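Prophenoloxidase b (Marsupenaeus japonicus, PDB 3WKY) is a type 3 copper protein of crustacean hemolymph that, as a phenoloxidase precursor, probably hydroxylates monophenols and oxidises o-diphenols at a dicopper-oxygen centre once activated. Local coordinates at residues V245-Q256 with V392-N402; L359-S367 with S378-A387. All coordinates share one frame; numbering follows the deposited sequence.

Contact 1 (V245-Q256 with V392-N402); sequences VKAFEDWRIPVQ and VFFRWHKFIDN. With CUO (Cu2-o2 cluster), chain J.
Arg-395 and the loop 245-256 exchange hydrogen bonds in both directions: its side chain donates to two loop carbonyls while its own backbone O, already used inside the helix, takes a loop amide. NE meets Lys-246 O at 2.8 Å, almost straight (175°) and in the guanidinium plane; NH2 reaches Ala-247 O less directly, from above that carbonyl's plane. A bend at chi3 (58°) lets NE and NH2 face the successive carbonyls of Lys-246 and Ala-247, with Phe-248 CB over one face of the guanidinium. Phe-248 N donates to Arg-395 O at 3.1 Å, approaching from the opposite side of the carbonyl plane to Phe-399 N. With an alanine in place of Arg-395, the two carbonyls would probably be left without the guanidinium N-H groups that hold them, and the loop with a weaker grip on the helix. Small Ala-247 lets the chains close in, its CB 3.5 Å from Phe-399 N. Farther along, the edge of Trp-251 points at the face of Phe-399 (planes 83° apart), Trp-251 CZ2 lying 3.7 Å from Phe-399 CE2, while Trp-396 completes the aromatic cluster obliquely. Trp-251 NE1 is satisfied by Phe-248 O at 2.9 Å. Asn-402 ND2 grips Glu-249 OE2 at 2.8 Å from above the carboxylate plane. Elsewhere His-397 NE2 binds copper; polar bonds to backbone and aromatic packing thus hold the loop on the helix flank turned from the metal.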
loop_
_atom_site.group_PDB
_atom_site.type_symbol
_atom_site.label_atom_id
_atom_site.label_comp_id
_atom_site.label_asym_id
_atom_site.label_seq_id
_atom_site.Cartn_x
_atom_site.Cartn_y
_atom_site.Cartn_z
ATOM N N VAL A 245 2.174 -20.567 -18.466
ATOM C CA VAL A 245 1.679 -20.364 -17.099
ATOM C C VAL A 245 2.779 -19.872 -16.144
ATOM O O VAL A 245 3.945 -20.266 -16.243
ATOM C CB VAL A 245 1.020 -21.651 -16.557
ATOM C CG1 VAL A 245 2.055 -22.769 -16.389
ATOM C CG2 VAL A 245 0.304 -21.373 -15.251
ATOM N N LYS A 246 2.392 -18.983 -15.233
ATOM C CA LYS A 246 3.310 -18.447 -14.241
ATOM C C LYS A 246 3.080 -19.117 -12.895
ATOM O O LYS A 246 1.939 -19.251 -12.447
ATOM C CB LYS A 246 3.112 -16.935 -14.118
ATOM C CG LYS A 246 3.474 -16.185 -15.388
ATOM C CD LYS A 246 2.869 -14.791 -15.413
ATOM C CE LYS A 246 3.055 -14.140 -16.781
ATOM N NZ LYS A 246 2.382 -12.818 -16.873
ATOM N N ALA A 247 4.167 -19.537 -12.249
ATOM C CA ALA A 247 4.067 -20.205 -10.958
ATOM C C ALA A 247 3.420 -19.267 -9.947
ATOM O O ALA A 247 3.644 -18.055 -9.979
ATOM C CB ALA A 247 5.434 -20.601 -10.465
ATOM N N PHE A 248 2.623 -19.831 -9.056
ATOM C CA PHE A 248 2.127 -19.063 -7.913
ATOM C C PHE A 248 3.101 -19.333 -6.767
ATOM O O PHE A 248 2.973 -20.339 -6.056
ATOM C CB PHE A 248 0.706 -19.466 -7.551
ATOM C CG PHE A 248 0.150 -18.696 -6.368
ATOM C CD1 PHE A 248 0.125 -17.311 -6.376
ATOM C CD2 PHE A 248 -0.326 -19.363 -5.255
ATOM C CE1 PHE A 248 -0.385 -16.596 -5.271
ATOM C CE2 PHE A 248 -0.830 -18.655 -4.158
ATOM C CZ PHE A 248 -0.846 -17.275 -4.173
ATOM N N GLU A 249 4.067 -18.423 -6.605
ATOM C CA GLU A 249 5.184 -18.611 -5.675
ATOM C C GLU A 249 5.279 -17.559 -4.590
ATOM O O GLU A 249 5.734 -17.846 -3.481
ATOM C CB GLU A 249 6.504 -18.638 -6.441
ATOM C CG GLU A 249 6.687 -19.926 -7.153
ATOM C CD GLU A 249 8.010 -20.019 -7.878
ATOM O OE1 GLU A 249 8.664 -18.972 -8.120
ATOM O OE2 GLU A 249 8.376 -21.161 -8.204
ATOM N N ASP A 250 4.866 -16.337 -4.908
ATOM C CA ASP A 250 4.846 -15.274 -3.898
ATOM C C ASP A 250 3.449 -15.262 -3.314
ATOM O O ASP A 250 2.522 -14.695 -3.891
ATOM C CB ASP A 250 5.187 -13.915 -4.519
ATOM C CG ASP A 250 5.236 -12.796 -3.496
ATOM O OD1 ASP A 250 4.720 -12.968 -2.368
ATOM O OD2 ASP A 250 5.788 -11.728 -3.825
ATOM N N TRP A 251 3.302 -15.894 -2.159
ATOM C CA TRP A 251 1.974 -16.180 -1.635
ATOM C C TRP A 251 1.356 -14.977 -0.923
ATOM O O TRP A 251 0.273 -15.076 -0.336
ATOM C CB TRP A 251 2.023 -17.423 -0.742
ATOM C CG TRP A 251 2.467 -18.639 -1.516
ATOM C CD1 TRP A 251 2.361 -18.830 -2.870
ATOM C CD2 TRP A 251 3.112 -19.815 -0.994
ATOM N NE1 TRP A 251 2.896 -20.051 -3.213
ATOM C CE2 TRP A 251 3.359 -20.676 -2.081
ATOM C CE3 TRP A 251 3.498 -20.222 0.290
ATOM C CZ2 TRP A 251 3.969 -21.930 -1.925
ATOM C CZ3 TRP A 251 4.110 -21.465 0.446
ATOM C CH2 TRP A 251 4.345 -22.300 -0.658
ATOM N N ARG A 252 2.030 -13.834 -1.010
ATOM C CA ARG A 252 1.434 -12.642 -0.422
ATOM C C ARG A 252 0.681 -11.829 -1.487
ATOM O O ARG A 252 -0.015 -10.872 -1.161
ATOM C CB ARG A 252 2.485 -11.818 0.337
ATOM C CG ARG A 252 2.789 -12.349 1.759
ATOM C CD ARG A 252 3.307 -13.799 1.786
ATOM N NE ARG A 252 3.257 -14.410 3.116
ATOM C CZ ARG A 252 4.133 -14.163 4.090
ATOM N NH1 ARG A 252 5.125 -13.306 3.878
ATOM N NH2 ARG A 252 4.024 -14.765 5.278
ATOM N N ILE A 253 0.790 -12.255 -2.741
ATOM C CA ILE A 253 0.112 -11.645 -3.888
ATOM C C ILE A 253 -1.211 -12.394 -4.082
ATOM O O ILE A 253 -1.212 -13.622 -4.104
ATOM C CB ILE A 253 0.973 -11.816 -5.188
ATOM C CG1 ILE A 253 2.350 -11.164 -5.036
ATOM C CG2 ILE A 253 0.261 -11.252 -6.410
ATOM C CD1 ILE A 253 3.224 -11.259 -6.296
ATOM N N PRO A 254 -2.339 -11.669 -4.217
ATOM C CA PRO A 254 -3.609 -12.386 -4.453
ATOM C C PRO A 254 -3.583 -13.166 -5.767
ATOM O O PRO A 254 -2.892 -12.775 -6.709
ATOM C CB PRO A 254 -4.655 -11.262 -4.528
ATOM C CG PRO A 254 -3.868 -10.014 -4.839
ATOM C CD PRO A 254 -2.508 -10.203 -4.220
ATOM N N VAL A 255 -4.321 -14.272 -5.816
ATOM C CA VAL A 255 -4.426 -15.069 -7.036
ATOM C C VAL A 255 -5.269 -14.278 -8.013
ATOM O O VAL A 255 -6.460 -14.076 -7.789
ATOM C CB VAL A 255 -5.088 -16.436 -6.750
ATOM C CG1 VAL A 255 -5.326 -17.211 -8.058
ATOM C CG2 VAL A 255 -4.218 -17.249 -5.771
ATOM N N GLN A 256 -4.648 -13.807 -9.088
ATOM C CA GLN A 256 -5.331 -12.897 -10.010
ATOM C C GLN A 256 -6.586 -13.520 -10.643
ATOM O O GLN A 256 -7.662 -12.918 -10.644
ATOM C CB GLN A 256 -4.355 -12.437 -11.103
ATOM C CG GLN A 256 -4.995 -11.664 -12.246
ATOM C CD GLN A 256 -3.968 -11.241 -13.297
ATOM O OE1 GLN A 256 -2.811 -10.973 -12.978
ATOM N NE2 GLN A 256 -4.391 -11.193 -14.552
ATOM N N VAL A 392 -5.851 -22.138 -11.642
ATOM C CA VAL A 392 -4.854 -22.080 -10.582
ATOM C C VAL A 392 -4.183 -23.432 -10.342
ATOM O O VAL A 392 -3.097 -23.488 -9.764
ATOM C CB VAL A 392 -5.417 -21.500 -9.262
ATOM C CG1 VAL A 392 -6.087 -22.596 -8.406
ATOM C CG2 VAL A 392 -4.301 -20.835 -8.473
ATOM N N PHE A 393 -4.813 -24.519 -10.785
ATOM C CA PHE A 393 -4.147 -25.826 -10.730
ATOM C C PHE A 393 -2.769 -25.746 -11.377
ATOM O O PHE A 393 -1.763 -26.277 -10.856
ATOM C CB PHE A 393 -4.971 -26.891 -11.459
ATOM C CG PHE A 393 -4.307 -28.245 -11.477
ATOM C CD1 PHE A 393 -4.503 -29.137 -10.432
ATOM C CD2 PHE A 393 -3.454 -28.604 -12.522
ATOM C CE1 PHE A 393 -3.869 -30.386 -10.436
ATOM C CE2 PHE A 393 -2.811 -29.847 -12.543
ATOM C CZ PHE A 393 -3.017 -30.741 -11.491
ATOM N N PHE A 394 -2.723 -25.100 -12.531
ATOM C CA PHE A 394 -1.485 -25.081 -13.295
ATOM C C PHE A 394 -0.498 -24.050 -12.760
ATOM O O PHE A 394 0.708 -24.211 -12.903
ATOM C CB PHE A 394 -1.780 -24.928 -14.785
ATOM C CG PHE A 394 -2.453 -26.137 -15.367
ATOM C CD1 PHE A 394 -1.694 -27.187 -15.884
ATOM C CD2 PHE A 394 -3.841 -26.252 -15.349
ATOM C CE1 PHE A 394 -2.315 -28.334 -16.391
ATOM C CE2 PHE A 394 -4.470 -27.385 -15.850
ATOM C CZ PHE A 394 -3.702 -28.424 -16.386
ATOM N N ARG A 395 -0.997 -23.010 -12.103
ATOM C CA ARG A 395 -0.089 -22.101 -11.430
ATOM C C ARG A 395 0.538 -22.802 -10.221
ATOM O O ARG A 395 1.727 -22.632 -9.943
ATOM C CB ARG A 395 -0.828 -20.815 -10.998
ATOM C CG ARG A 395 -1.409 -20.007 -12.179
ATOM C CD ARG A 395 -1.599 -18.517 -11.790
ATOM N NE ARG A 395 -0.313 -17.945 -11.380
ATOM C CZ ARG A 395 -0.168 -16.894 -10.579
ATOM N NH1 ARG A 395 -1.236 -16.281 -10.068
ATOM N NH2 ARG A 395 1.054 -16.467 -10.270
ATOM N N TRP A 396 -0.265 -23.583 -9.500
ATOM C CA TRP A 396 0.246 -24.329 -8.356
ATOM C C TRP A 396 1.249 -25.383 -8.830
ATOM O O TRP A 396 2.327 -25.549 -8.251
ATOM C CB TRP A 396 -0.910 -24.975 -7.581
ATOM C CG TRP A 396 -0.472 -25.637 -6.310
ATOM C CD1 TRP A 396 -0.585 -26.971 -5.995
ATOM C CD2 TRP A 396 0.173 -25.011 -5.181
ATOM N NE1 TRP A 396 -0.067 -27.205 -4.739
ATOM C CE2 TRP A 396 0.405 -26.026 -4.219
ATOM C CE3 TRP A 396 0.555 -23.694 -4.884
ATOM C CZ2 TRP A 396 1.039 -25.771 -2.990
ATOM C CZ3 TRP A 396 1.171 -23.433 -3.644
ATOM C CH2 TRP A 396 1.396 -24.469 -2.712
ATOM N N HIS A 397 0.914 -26.080 -9.905
ATOM C CA HIS A 397 1.831 -27.101 -10.407
ATOM C C HIS A 397 3.050 -26.583 -11.132
ATOM O O HIS A 397 4.063 -27.280 -11.205
ATOM C CB HIS A 397 1.104 -28.206 -11.178
ATOM C CG HIS A 397 0.610 -29.257 -10.256
ATOM N ND1 HIS A 397 1.436 -30.241 -9.765
ATOM C CD2 HIS A 397 -0.563 -29.371 -9.590
ATOM C CE1 HIS A 397 0.770 -30.970 -8.883
ATOM N NE2 HIS A 397 -0.439 -30.457 -8.765
ATOM N N LYS A 398 2.971 -25.365 -11.659
ATOM C CA LYS A 398 4.184 -24.734 -12.159
ATOM C C LYS A 398 5.121 -24.429 -10.979
ATOM O O LYS A 398 6.326 -24.619 -11.089
ATOM C CB LYS A 398 3.878 -23.474 -12.980
ATOM C CG LYS A 398 5.134 -22.809 -13.563
ATOM C CD LYS A 398 5.766 -23.671 -14.688
ATOM C CE LYS A 398 7.044 -23.014 -15.189
ATOM N NZ LYS A 398 7.541 -23.653 -16.459
ATOM N N PHE A 399 4.578 -23.974 -9.849
ATOM C CA PHE A 399 5.409 -23.811 -8.648
ATOM C C PHE A 399 6.046 -25.143 -8.251
ATOM O O PHE A 399 7.255 -25.226 -7.992
ATOM C CB PHE A 399 4.589 -23.256 -7.473
ATOM C CG PHE A 399 5.173 -23.593 -6.118
ATOM C CD1 PHE A 399 6.400 -23.079 -5.729
ATOM C CD2 PHE A 399 4.488 -24.423 -5.239
ATOM C CE1 PHE A 399 6.955 -23.401 -4.484
ATOM C CE2 PHE A 399 5.018 -24.743 -4.005
ATOM C CZ PHE A 399 6.254 -24.238 -3.621
ATOM N N ILE A 400 5.223 -26.184 -8.195
ATOM C CA ILE A 400 5.713 -27.509 -7.830
ATOM C C ILE A 400 6.787 -27.975 -8.818
ATOM O O ILE A 400 7.851 -28.472 -8.408
ATOM C CB ILE A 400 4.544 -28.522 -7.736
ATOM C CG1 ILE A 400 3.627 -28.148 -6.556
ATOM C CG2 ILE A 400 5.072 -29.942 -7.554
ATOM C CD1 ILE A 400 4.337 -28.171 -5.188
ATOM N N ASP A 401 6.550 -27.776 -10.110
ATOM C CA ASP A 401 7.547 -28.205 -11.093
ATOM C C ASP A 401 8.834 -27.384 -10.945
ATOM O O ASP A 401 9.940 -27.885 -11.189
ATOM C CB ASP A 401 7.006 -28.085 -12.514
ATOM C CG ASP A 401 7.861 -28.835 -13.522
ATOM O OD1 ASP A 401 7.925 -30.080 -13.434
ATOM O OD2 ASP A 401 8.476 -28.190 -14.393
ATOM N N ASN A 402 8.686 -26.117 -10.564
ATOM C CA ASN A 402 9.846 -25.267 -10.293
ATOM C C ASN A 402 10.706 -25.808 -9.160
ATOM O O ASN A 402 11.932 -25.694 -9.208
ATOM C CB ASN A 402 9.411 -23.820 -9.950
ATOM C CG ASN A 402 9.044 -23.008 -11.175
ATOM O OD1 ASN A 402 9.294 -23.419 -12.320
ATOM N ND2 ASN A 402 8.465 -21.819 -10.941
HETATM CU CU1 CUO J . -2.210 -34.204 -9.238
HETATM CU CU2 CUO J . -1.723 -31.274 -7.200
HETATM O O1 CUO J . -1.868 -33.224 -7.531
HETATM O O2 CUO J . -3.240 -32.523 -8.148
HETATM O O HOH W 1 5.522 -21.832 -17.775
HETATM O O HOH W 2 7.240 -19.616 -13.346
#

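Contact 2 (L359-S367 with S378-A387). With CUO (Cu2-o2 cluster), chain J.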
loop_
_atom_site.group_PDB
_atom_site.type_symbol
_atom_site.label_atom_id
_atom_site.label_comp_id
_atom_site.label_asym_id
_atom_site.label_seq_id
_atom_site.Cartn_x
_atom_site.Cartn_y
_atom_site.Cartn_z
ATOM N N LEU A 359 -1.500 -29.600 1.007
ATOM C CA LEU A 359 -2.175 -28.540 1.755
ATOM C C LEU A 359 -2.433 -27.338 0.862
ATOM O O LEU A 359 -3.453 -26.661 1.004
ATOM C CB LEU A 359 -1.406 -28.153 3.015
ATOM C CG LEU A 359 -1.763 -29.062 4.197
ATOM C CD1 LEU A 359 -0.736 -28.938 5.315
ATOM C CD2 LEU A 359 -3.166 -28.730 4.722
ATOM N N GLY A 360 -1.534 -27.097 -0.083
ATOM C CA GLY A 360 -1.708 -26.002 -1.025
ATOM C C GLY A 360 -3.002 -26.141 -1.799
ATOM O O GLY A 360 -3.679 -25.157 -2.057
ATOM N N HIS A 361 -3.350 -27.367 -2.195
ATOM C CA HIS A 361 -4.647 -27.594 -2.834
ATOM C C HIS A 361 -5.792 -27.156 -1.938
ATOM O O HIS A 361 -6.767 -26.539 -2.395
ATOM C CB HIS A 361 -4.846 -29.069 -3.124
ATOM C CG HIS A 361 -4.310 -29.482 -4.452
ATOM N ND1 HIS A 361 -5.081 -29.471 -5.591
ATOM C CD2 HIS A 361 -3.078 -29.901 -4.822
ATOM C CE1 HIS A 361 -4.349 -29.877 -6.615
ATOM N NE2 HIS A 361 -3.136 -30.130 -6.170
ATOM N N ASP A 362 -5.689 -27.511 -0.667
ATOM C CA ASP A 362 -6.733 -27.163 0.283
ATOM C C ASP A 362 -6.778 -25.665 0.625
ATOM O O ASP A 362 -7.860 -25.106 0.815
ATOM C CB ASP A 362 -6.595 -28.014 1.550
ATOM C CG ASP A 362 -7.012 -29.464 1.321
ATOM O OD1 ASP A 362 -7.761 -29.726 0.351
ATOM O OD2 ASP A 362 -6.591 -30.340 2.106
ATOM N N PHE A 363 -5.620 -25.018 0.726
ATOM C CA PHE A 363 -5.612 -23.559 0.885
ATOM C C PHE A 363 -6.313 -22.886 -0.294
ATOM O O PHE A 363 -7.114 -21.979 -0.107
ATOM C CB PHE A 363 -4.184 -23.019 0.949
ATOM C CG PHE A 363 -3.546 -23.071 2.315
ATOM C CD1 PHE A 363 -3.369 -24.277 2.987
ATOM C CD2 PHE A 363 -3.073 -21.903 2.906
ATOM C CE1 PHE A 363 -2.750 -24.314 4.228
ATOM C CE2 PHE A 363 -2.439 -21.936 4.148
ATOM C CZ PHE A 363 -2.284 -23.139 4.811
ATOM N N LEU A 364 -5.991 -23.304 -1.514
ATOM C CA LEU A 364 -6.603 -22.679 -2.685
ATOM C C LEU A 364 -8.094 -23.031 -2.737
ATOM O O LEU A 364 -8.937 -22.181 -3.034
ATOM C CB LEU A 364 -5.865 -23.104 -3.972
ATOM C CG LEU A 364 -4.459 -22.505 -4.093
ATOM C CD1 LEU A 364 -3.618 -23.245 -5.169
ATOM C CD2 LEU A 364 -4.503 -21.010 -4.412
ATOM N N GLY A 365 -8.424 -24.282 -2.416
ATOM C CA GLY A 365 -9.803 -24.732 -2.491
ATOM C C GLY A 365 -10.692 -24.087 -1.431
ATOM O O GLY A 365 -11.912 -24.036 -1.594
ATOM N N GLN A 366 -10.097 -23.586 -0.351
ATOM C CA GLN A 366 -10.890 -22.979 0.731
ATOM C C GLN A 366 -10.717 -21.467 0.813
ATOM O O GLN A 366 -11.207 -20.824 1.754
ATOM C CB GLN A 366 -10.517 -23.587 2.083
ATOM C CG GLN A 366 -10.777 -25.086 2.206
ATOM C CD GLN A 366 -12.254 -25.448 2.221
ATOM O OE1 GLN A 366 -13.128 -24.584 2.137
ATOM N NE2 GLN A 366 -12.537 -26.741 2.328
ATOM N N SER A 367 -10.035 -20.891 -0.172
ATOM C CA SER A 367 -9.686 -19.466 -0.122
ATOM C C SER A 367 -10.869 -18.487 -0.210
ATOM O O SER A 367 -10.725 -17.301 0.110
ATOM C CB SER A 367 -8.609 -19.131 -1.166
ATOM O OG SER A 367 -9.067 -19.375 -2.485
ATOM N N SER A 378 -16.084 -26.798 -0.414
ATOM C CA SER A 378 -14.745 -26.540 -0.948
ATOM C C SER A 378 -14.812 -26.229 -2.445
ATOM O O SER A 378 -15.797 -26.558 -3.116
ATOM C CB SER A 378 -13.837 -27.741 -0.707
ATOM O OG SER A 378 -12.665 -27.684 -1.513
ATOM N N GLY A 379 -13.780 -25.573 -2.969
ATOM C CA GLY A 379 -13.692 -25.354 -4.406
ATOM C C GLY A 379 -13.100 -26.594 -5.067
ATOM O O GLY A 379 -12.692 -27.526 -4.367
ATOM N N VAL A 380 -13.054 -26.610 -6.399
ATOM C CA VAL A 380 -12.617 -27.802 -7.140
ATOM C C VAL A 380 -11.160 -28.220 -6.925
ATOM O O VAL A 380 -10.800 -29.375 -7.190
ATOM C CB VAL A 380 -12.909 -27.694 -8.655
ATOM C CG1 VAL A 380 -14.414 -27.592 -8.898
ATOM C CG2 VAL A 380 -12.162 -26.501 -9.297
ATOM N N MET A 381 -10.317 -27.313 -6.438
ATOM C CA MET A 381 -8.921 -27.680 -6.148
ATOM C C MET A 381 -8.820 -28.724 -5.038
ATOM O O MET A 381 -7.782 -29.362 -4.880
ATOM C CB MET A 381 -8.082 -26.450 -5.771
ATOM C CG MET A 381 -7.600 -25.670 -6.981
ATOM S SD MET A 381 -6.355 -26.584 -7.942
ATOM C CE MET A 381 -4.903 -26.383 -6.916
ATOM N N GLY A 382 -9.904 -28.895 -4.281
ATOM C CA GLY A 382 -9.930 -29.862 -3.193
ATOM C C GLY A 382 -10.153 -31.326 -3.603
ATOM O O GLY A 382 -10.110 -32.209 -2.748
ATOM N N ALA A 383 -10.374 -31.595 -4.890
ATOM C CA ALA A 383 -10.713 -32.966 -5.323
ATOM C C ALA A 383 -9.953 -33.358 -6.578
ATOM O O ALA A 383 -9.841 -32.551 -7.496
ATOM C CB ALA A 383 -12.210 -33.073 -5.571
ATOM N N VAL A 384 -9.458 -34.597 -6.646
ATOM C CA VAL A 384 -8.603 -34.971 -7.779
ATOM C C VAL A 384 -9.337 -35.058 -9.100
ATOM O O VAL A 384 -8.734 -34.870 -10.158
ATOM C CB VAL A 384 -7.795 -36.283 -7.535
ATOM C CG1 VAL A 384 -6.707 -36.054 -6.494
ATOM C CG2 VAL A 384 -8.713 -37.418 -7.099
ATOM N N GLU A 385 -10.628 -35.360 -9.060
ATOM C CA GLU A 385 -11.362 -35.501 -10.310
ATOM C C GLU A 385 -11.824 -34.161 -10.869
ATOM O O GLU A 385 -12.330 -34.107 -11.994
ATOM C CB GLU A 385 -12.535 -36.492 -10.172
ATOM C CG GLU A 385 -13.727 -35.996 -9.344
ATOM C CD GLU A 385 -13.520 -36.058 -7.837
ATOM O OE1 GLU A 385 -12.379 -36.244 -7.349
ATOM O OE2 GLU A 385 -14.526 -35.917 -7.116
ATOM N N THR A 386 -11.632 -33.077 -10.109
ATOM C CA THR A 386 -12.056 -31.748 -10.571
ATOM C C THR A 386 -10.963 -30.660 -10.600
ATOM O O THR A 386 -11.156 -29.619 -11.225
ATOM C CB THR A 386 -13.215 -31.185 -9.702
ATOM O OG1 THR A 386 -12.812 -31.159 -8.326
ATOM C CG2 THR A 386 -14.498 -32.026 -9.860
ATOM N N ALA A 387 -9.843 -30.882 -9.915
ATOM C CA ALA A 387 -8.860 -29.806 -9.699
ATOM C C ALA A 387 -8.244 -29.255 -10.980
ATOM O O ALA A 387 -7.998 -28.051 -11.089
ATOM C CB ALA A 387 -7.764 -30.249 -8.727
HETATM CU CU1 CUO J . -2.210 -34.204 -9.238
HETATM CU CU2 CUO J . -1.723 -31.274 -7.200
HETATM O O1 CUO J . -1.868 -33.224 -7.531
HETATM O O2 CUO J . -3.240 -32.523 -8.148
HETATM O O HOH W 3 -8.634 -32.198 -0.473
HETATM O O HOH W 4 -10.129 -28.041 -0.158
#
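Asp-362 OD1 is gripped by two waters that tie it across the contact: one donates to OD1 and to Gly-382 O, each at 2.7 Å, and a second donates to OD1 and to Ser-378 OG. The setting is the dicopper site of the hemocyanin-type copper domain: helix 356-365 supplies His-361, whose NE2 lies 2.1 Å from the CU2 copper, and the loop that follows folds back over the helix end. One of the two direct hydrogen bonds between helix and loop runs from His-361 ND1 to Met-381 O at 2.8 Å. The donor sits in the carbonyl plane, on a lone pair, although the N-H...O angle is only 147°. This second-shell bond holds the imidazole's rotation and would probably make it a more electron-rich ligand. A histidine suits the place because its two nitrogens can serve metal and backbone at once.

Met-381 also supplies a flexible thioether, bent at chi2 (-69°) and chi3, which brings CE over one face of the His-361 ring, 3.4 Å from ND1; SD stands obliquely. The same methyl packs beside Leu-364 CD1, while Ala-387 CB sits at the ring edge. Phe-72, named in the copper pocket, stacks on this imidazole too.

At the helix end both glycines allow a close approach, since a side-chain carbon on Gly-365 would press on Ser-378 OG and Gly-382 N, and one on Gly-379 on Gly-365 O. There Gly-379 N donates to Gly-365 O at 2.8 Å.

Both contacts belong to the copper-containing domain and meet at the same metal: His-361 of contact 2 and His-397 of contact 1 bind one copper together with His-357. Contact 2 is buried, and there a loop carbonyl and a methionine hold the copper-binding imidazole of His-361, while glycines let loop and helix end approach closely. Contact 1 is only partly buried; its loop lies on the far flank of helix 391-409, where charged and amide groups work beside aromatic rings and the metal is touched from the helix side alone. The helices 356-365 and 391-409 follow each other in the chain, and Met-381 joins the two regions, with SD 3.6 Å from Phe-393 CA.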